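Local coordinates for rieske iron-sulfur protein soxF (Sulfolobus acidocaldarius, PDB 1JM1), which binds a Rieske-type [2Fe-2S] cluster and probably passes electrons within an archaeal respiratory quinol oxidase, at residues D41-L46 with S91-H96; P170-G175 with Y191-P196. All coordinates share one frame; numbering follows the deposited sequence.

Contact 1 of 2, residues D41-L46 with S91-H96; sequences DEPCFL and SDVCVH. With FES (Fe2/s2 (inorganic) cluster), chain C.
P43 lies against D92 and V93 where strand 43-48 runs beside the end of strand 87-91, at the entrance to the first cluster-binding loop of the Rieske fold, with its Cys-X-His-X-Gly-Cys motif (C94 to C99). C44 and S91 form an antiparallel non-hydrogen-bonded pair whose side chains diverge. From the next residue, D92 N gives a hydrogen bond to P43 O (2.9 Å), arriving tilted 34° from the carbonyl plane; a water that also bonds S91 OG donates to the same oxygen. The P43 ring crosses the D92 side chain at about a right angle, CB to CB, while its CG meets V93 CG2 at 3.7 Å. CG of D92 is anti to its backbone N (chi1 -167°). The D92 side chain crosses F45 at about a right angle, its carboxylate plane 84° from the ring; OD1 comes to 3.9 Å from F45 CD2, and OD2 is hydrogen-bonded to Q100 NE2. S91 O, 3.7 Å from F45 CE2, is buried without a polar partner. S91 OG accepts from V93 N in an ST turn; farther along, C94 SG binds one iron of the [2Fe-2S] cluster at 2.3 Å and H96 ND1 the other at 2.1 Å.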
loop_
_atom_site.group_PDB
_atom_site.type_symbol
_atom_site.label_atom_id
_atom_site.label_comp_id
_atom_site.label_asym_id
_atom_site.label_seq_id
_atom_site.Cartn_x
_atom_site.Cartn_y
_atom_site.Cartn_z
ATOM N N ASP A 41 11.286 9.273 1.262
ATOM C CA ASP A 41 11.926 8.174 0.487
ATOM C C ASP A 41 11.324 6.775 0.624
ATOM O O ASP A 41 11.946 5.751 0.267
ATOM C CB ASP A 41 13.417 8.120 1.115
ATOM C CG ASP A 41 13.596 7.721 2.608
ATOM O OD1 ASP A 41 12.893 7.311 3.588
ATOM O OD2 ASP A 41 14.745 7.748 3.325
ATOM N N GLU A 42 10.115 6.703 1.127
ATOM C CA GLU A 42 9.398 5.445 1.412
ATOM C C GLU A 42 8.187 5.362 0.496
ATOM O O GLU A 42 7.111 5.886 0.804
ATOM C CB GLU A 42 8.977 5.389 2.866
ATOM C CG GLU A 42 10.151 5.265 3.834
ATOM C CD GLU A 42 9.760 5.488 5.259
ATOM O OE1 GLU A 42 8.836 6.235 5.574
ATOM O OE2 GLU A 42 10.437 4.826 6.155
ATOM N N PRO A 43 8.322 4.731 -0.662
ATOM C CA PRO A 43 7.231 4.743 -1.618
ATOM C C PRO A 43 6.087 3.830 -1.211
ATOM O O PRO A 43 6.320 2.748 -0.677
ATOM C CB PRO A 43 7.917 4.263 -2.929
ATOM C CG PRO A 43 8.949 3.320 -2.417
ATOM C CD PRO A 43 9.495 3.971 -1.145
ATOM N N CYS A 44 4.877 4.282 -1.514
ATOM C CA CYS A 44 3.624 3.620 -1.233
ATOM C C CYS A 44 2.697 3.788 -2.395
ATOM O O CYS A 44 2.925 4.638 -3.268
ATOM C CB CYS A 44 2.969 4.255 0.021
ATOM S SG CYS A 44 3.941 4.136 1.540
ATOM N N PHE A 45 1.577 3.062 -2.418
ATOM C CA PHE A 45 0.528 3.348 -3.393
ATOM C C PHE A 45 -0.826 3.179 -2.771
ATOM O O PHE A 45 -1.064 2.249 -1.996
ATOM C CB PHE A 45 0.689 2.494 -4.663
ATOM C CG PHE A 45 0.554 1.011 -4.466
ATOM C CD1 PHE A 45 -0.638 0.368 -4.659
ATOM C CD2 PHE A 45 1.637 0.253 -4.045
ATOM C CE1 PHE A 45 -0.767 -0.972 -4.419
ATOM C CE2 PHE A 45 1.500 -1.104 -3.788
ATOM C CZ PHE A 45 0.312 -1.725 -3.990
ATOM N N LEU A 46 -1.745 4.040 -3.192
ATOM C CA LEU A 46 -3.172 3.834 -3.046
ATOM C C LEU A 46 -3.642 2.965 -4.166
ATOM O O LEU A 46 -3.142 3.052 -5.283
ATOM C CB LEU A 46 -4.015 5.164 -3.163
ATOM C CG LEU A 46 -3.782 6.337 -2.353
ATOM C CD1 LEU A 46 -4.788 7.476 -2.682
ATOM C CD2 LEU A 46 -3.976 6.041 -0.865
ATOM N N SER A 91 2.676 -0.395 1.229
ATOM C CA SER A 91 4.066 -0.125 0.884
ATOM C C SER A 91 4.358 -0.618 -0.539
ATOM O O SER A 91 3.862 -1.642 -0.983
ATOM C CB SER A 91 4.968 -0.864 1.859
ATOM O OG SER A 91 6.345 -0.684 1.542
ATOM N N ASP A 92 5.232 0.144 -1.229
ATOM C CA ASP A 92 5.719 -0.239 -2.544
ATOM C C ASP A 92 7.088 -0.901 -2.494
ATOM O O ASP A 92 7.712 -1.023 -3.559
ATOM C CB ASP A 92 5.727 0.951 -3.480
ATOM C CG ASP A 92 5.915 0.609 -4.919
ATOM O OD1 ASP A 92 5.294 -0.441 -5.334
ATOM O OD2 ASP A 92 6.583 1.338 -5.674
ATOM N N VAL A 93 7.552 -1.332 -1.334
ATOM C CA VAL A 93 8.860 -1.988 -1.168
ATOM C C VAL A 93 8.632 -3.434 -0.762
ATOM O O VAL A 93 8.035 -3.729 0.292
ATOM C CB VAL A 93 9.752 -1.229 -0.196
ATOM C CG1 VAL A 93 11.117 -1.963 -0.088
ATOM C CG2 VAL A 93 9.948 0.228 -0.577
ATOM N N CYS A 94 9.110 -4.367 -1.600
ATOM C CA CYS A 94 9.017 -5.769 -1.299
ATOM C C CYS A 94 9.734 -6.124 -0.017
ATOM O O CYS A 94 10.857 -5.673 0.232
ATOM C CB CYS A 94 9.658 -6.534 -2.482
ATOM S SG CYS A 94 9.428 -8.323 -2.375
ATOM N N VAL A 95 9.079 -6.943 0.817
ATOM C CA VAL A 95 9.639 -7.337 2.120
ATOM C C VAL A 95 10.481 -8.609 2.028
ATOM O O VAL A 95 10.951 -9.104 3.056
ATOM C CB VAL A 95 8.582 -7.395 3.211
ATOM C CG1 VAL A 95 8.079 -5.972 3.532
ATOM C CG2 VAL A 95 7.409 -8.287 2.890
ATOM N N HIS A 96 10.725 -9.139 0.833
ATOM C CA HIS A 96 11.729 -10.183 0.645
ATOM C C HIS A 96 13.117 -9.546 0.640
ATOM O O HIS A 96 13.868 -9.690 1.604
ATOM C CB HIS A 96 11.463 -10.948 -0.625
ATOM C CG HIS A 96 12.549 -11.964 -0.916
ATOM N ND1 HIS A 96 13.226 -11.968 -2.113
ATOM C CD2 HIS A 96 13.065 -12.909 -0.081
ATOM C CE1 HIS A 96 14.123 -12.923 -2.006
ATOM N NE2 HIS A 96 14.066 -13.512 -0.816
HETATM FE FE1 FES C . 10.743 -9.021 -4.192
HETATM FE FE2 FES C . 12.773 -10.783 -3.783
HETATM S S1 FES C . 10.670 -11.273 -4.445
HETATM S S2 FES C . 12.880 -8.533 -3.636
HETATM O O HOH W 1 7.246 1.868 1.777
#

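Contact 2 of 2, residues P170-G175 with Y191-P196; sequences PYFSAG and YSYSVP
Y191 reaches with its phenol to the backbone of F172, joining two irregular segments of the long connection between strands 161-167 and 202-203 of this Rieske protein, beside its cluster-binding region. The hydroxyl OH of Y191 donates to F172 O over 2.7 Å, lying in the carbonyl plane on a lone pair, with a C=O...OH angle of 125°. The acceptor in turn sits in the plane of the Y191 ring, at its edge. Chi1 of Y191, -94°, lies well off a staggered value; the end of this side chain comes nearer to 170-175 than its start.

Around the hydroxyl the fit is close: Y171 CB is 3.3 Å from Y191 OH, and F172 CB touches the same oxygen from the next residue. The two aromatic groups then part. The Y171 ring leads away to a hydroxyl bonded to Y37 O; F172 CG is anti to its backbone N (chi1 176°), and its ring presents an edge to Y191 OH. A phenylalanine in place of Y191 would probably leave F172 O without this donor and open a gap against the CB atoms of Y171 and F172.

R178 forms a cation-pi contact with Y191. Y193 is modelled in two conformers; in the one described, its CE1 lies 3.6 Å above one face of the Y191 ring, offset toward the rim. Along the ring from the hydroxyl, A174 CB lies at the edge of Y191, near the ring plane, 3.9 Å from Y191 CE1.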
loop_
_atom_site.group_PDB
_atom_site.type_symbol
_atom_site.label_atom_id
_atom_site.label_comp_id
_atom_site.label_asym_id
_atom_site.label_seq_id
_atom_site.Cartn_x
_atom_site.Cartn_y
_atom_site.Cartn_z
ATOM N N PRO A 170 6.300 -2.727 10.073
ATOM C CA PRO A 170 7.497 -2.063 9.517
ATOM C C PRO A 170 7.677 -2.420 8.054
ATOM O O PRO A 170 7.407 -3.548 7.610
ATOM C CB PRO A 170 8.647 -2.681 10.346
ATOM C CG PRO A 170 8.107 -4.036 10.766
ATOM C CD PRO A 170 6.655 -3.790 11.041
ATOM N N TYR A 171 8.199 -1.464 7.312
ATOM C CA TYR A 171 8.654 -1.690 5.942
ATOM C C TYR A 171 9.910 -2.568 5.952
ATOM O O TYR A 171 10.493 -2.873 7.012
ATOM C CB TYR A 171 8.961 -0.342 5.295
ATOM C CG TYR A 171 7.802 0.619 5.180
ATOM C CD1 TYR A 171 8.049 1.979 5.122
ATOM C CD2 TYR A 171 6.476 0.218 5.102
ATOM C CE1 TYR A 171 7.038 2.891 4.994
ATOM C CE2 TYR A 171 5.444 1.145 4.974
ATOM C CZ TYR A 171 5.721 2.481 4.921
ATOM O OH TYR A 171 4.675 3.353 4.797
ATOM N N PHE A 172 10.325 -2.985 4.768
ATOM C CA PHE A 172 11.560 -3.726 4.593
ATOM C C PHE A 172 12.704 -3.077 5.339
ATOM O O PHE A 172 12.941 -1.881 5.245
ATOM C CB PHE A 172 11.860 -3.759 3.084
ATOM C CG PHE A 172 13.186 -4.432 2.760
ATOM C CD1 PHE A 172 13.351 -5.803 2.906
ATOM C CD2 PHE A 172 14.256 -3.657 2.310
ATOM C CE1 PHE A 172 14.568 -6.418 2.617
ATOM C CE2 PHE A 172 15.488 -4.284 1.992
ATOM C CZ PHE A 172 15.604 -5.620 2.170
ATOM N N SER A 173 13.494 -3.910 6.015
ATOM C CA SER A 173 14.714 -3.454 6.699
ATOM C C SER A 173 15.878 -3.552 5.730
ATOM O O SER A 173 16.305 -4.639 5.355
ATOM C CB SER A 173 15.025 -4.353 7.901
ATOM O OG SER A 173 14.096 -4.174 8.956
ATOM N N ALA A 174 16.388 -2.388 5.372
ATOM C CA ALA A 174 17.542 -2.282 4.462
ATOM C C ALA A 174 18.808 -2.139 5.298
ATOM O O ALA A 174 19.365 -3.148 5.703
ATOM C CB ALA A 174 17.274 -1.145 3.482
ATOM N N GLY A 175 19.273 -0.926 5.567
ATOM C CA GLY A 175 20.431 -0.730 6.383
ATOM C C GLY A 175 20.087 -0.590 7.865
ATOM O O GLY A 175 20.960 -0.750 8.693
ATOM N N TYR A 191 17.209 3.765 1.618
ATOM C CA TYR A 191 15.929 3.970 0.962
ATOM C C TYR A 191 16.097 5.097 -0.050
ATOM O O TYR A 191 15.866 6.278 0.230
ATOM C CB TYR A 191 14.834 4.298 1.984
ATOM C CG TYR A 191 14.066 3.068 2.436
ATOM C CD1 TYR A 191 14.666 1.964 3.032
ATOM C CD2 TYR A 191 12.676 3.005 2.234
ATOM C CE1 TYR A 191 13.904 0.857 3.427
ATOM C CE2 TYR A 191 11.932 1.913 2.604
ATOM C CZ TYR A 191 12.549 0.834 3.198
ATOM O OH TYR A 191 11.750 -0.219 3.548
ATOM N N SER A 192 16.452 4.812 -1.273
ATOM C CA SER A 192 16.660 5.911 -2.231
ATOM C C SER A 192 15.601 5.855 -3.289
ATOM O O SER A 192 15.691 6.521 -4.307
ATOM C CB SER A 192 18.207 5.846 -2.749
ATOM O OG SER A 192 18.185 4.678 -3.461
ATOM N N TYR A 193 14.505 5.097 -3.268
ATOM C CA TYR A 193 13.419 4.813 -4.180
ATOM C C TYR A 193 12.722 6.127 -4.588
ATOM O O TYR A 193 12.467 7.015 -3.689
ATOM C CB TYR A 193 12.341 3.943 -3.529
ATOM C CG TYR A 193 12.864 2.674 -2.898
ATOM C CD1 TYR A 193 13.102 2.616 -1.543
ATOM C CD2 TYR A 193 13.119 1.560 -3.653
ATOM C CE1 TYR A 193 13.564 1.456 -0.954
ATOM C CE2 TYR A 193 13.588 0.355 -3.077
ATOM C CZ TYR A 193 13.815 0.321 -1.740
ATOM O OH TYR A 193 14.301 -0.782 -1.078
ATOM N N SER A 194 12.484 6.176 -5.815
ATOM C CA SER A 194 11.560 7.251 -6.353
ATOM C C SER A 194 10.058 6.841 -6.350
ATOM O O SER A 194 9.647 5.769 -6.283
ATOM C CB SER A 194 11.971 7.740 -7.707
ATOM O OG SER A 194 12.330 6.613 -8.472
ATOM N N VAL A 195 9.256 7.821 -6.503
ATOM C CA VAL A 195 7.813 7.822 -6.457
ATOM C C VAL A 195 7.395 8.085 -7.899
ATOM O O VAL A 195 7.681 9.154 -8.468
ATOM C CB VAL A 195 7.209 8.898 -5.540
ATOM C CG1 VAL A 195 5.686 8.888 -5.581
ATOM C CG2 VAL A 195 7.675 8.649 -4.062
ATOM N N PRO A 196 6.749 7.117 -8.545
ATOM C CA PRO A 196 6.243 7.340 -9.937
ATOM C C PRO A 196 5.277 8.505 -10.059
ATOM O O PRO A 196 4.544 8.777 -9.076
ATOM C CB PRO A 196 5.487 6.032 -10.238
ATOM C CG PRO A 196 6.262 5.064 -9.348
ATOM C CD PRO A 196 6.544 5.764 -8.031
#

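How the contacts relate
The two contacts come in series along the chain, contact 1 closing before contact 2 opens, yet their centres are only about 7 Å apart. Contact 1 joins the three-stranded antiparallel sheet to the first cluster-binding loop; contact 2 belongs wholly to the later connection between strands 161-167 and 202-203, which lies over that junction. They touch at several points, among them C44 SG, 3.4 Å from Y171 OH, and H96 O, 3.5 Å from F172 CE1. The late connection thus packs on both the sheet and the loop, and brings the side chain of F172 to about 7 Å from the cluster, measured between nearest atoms.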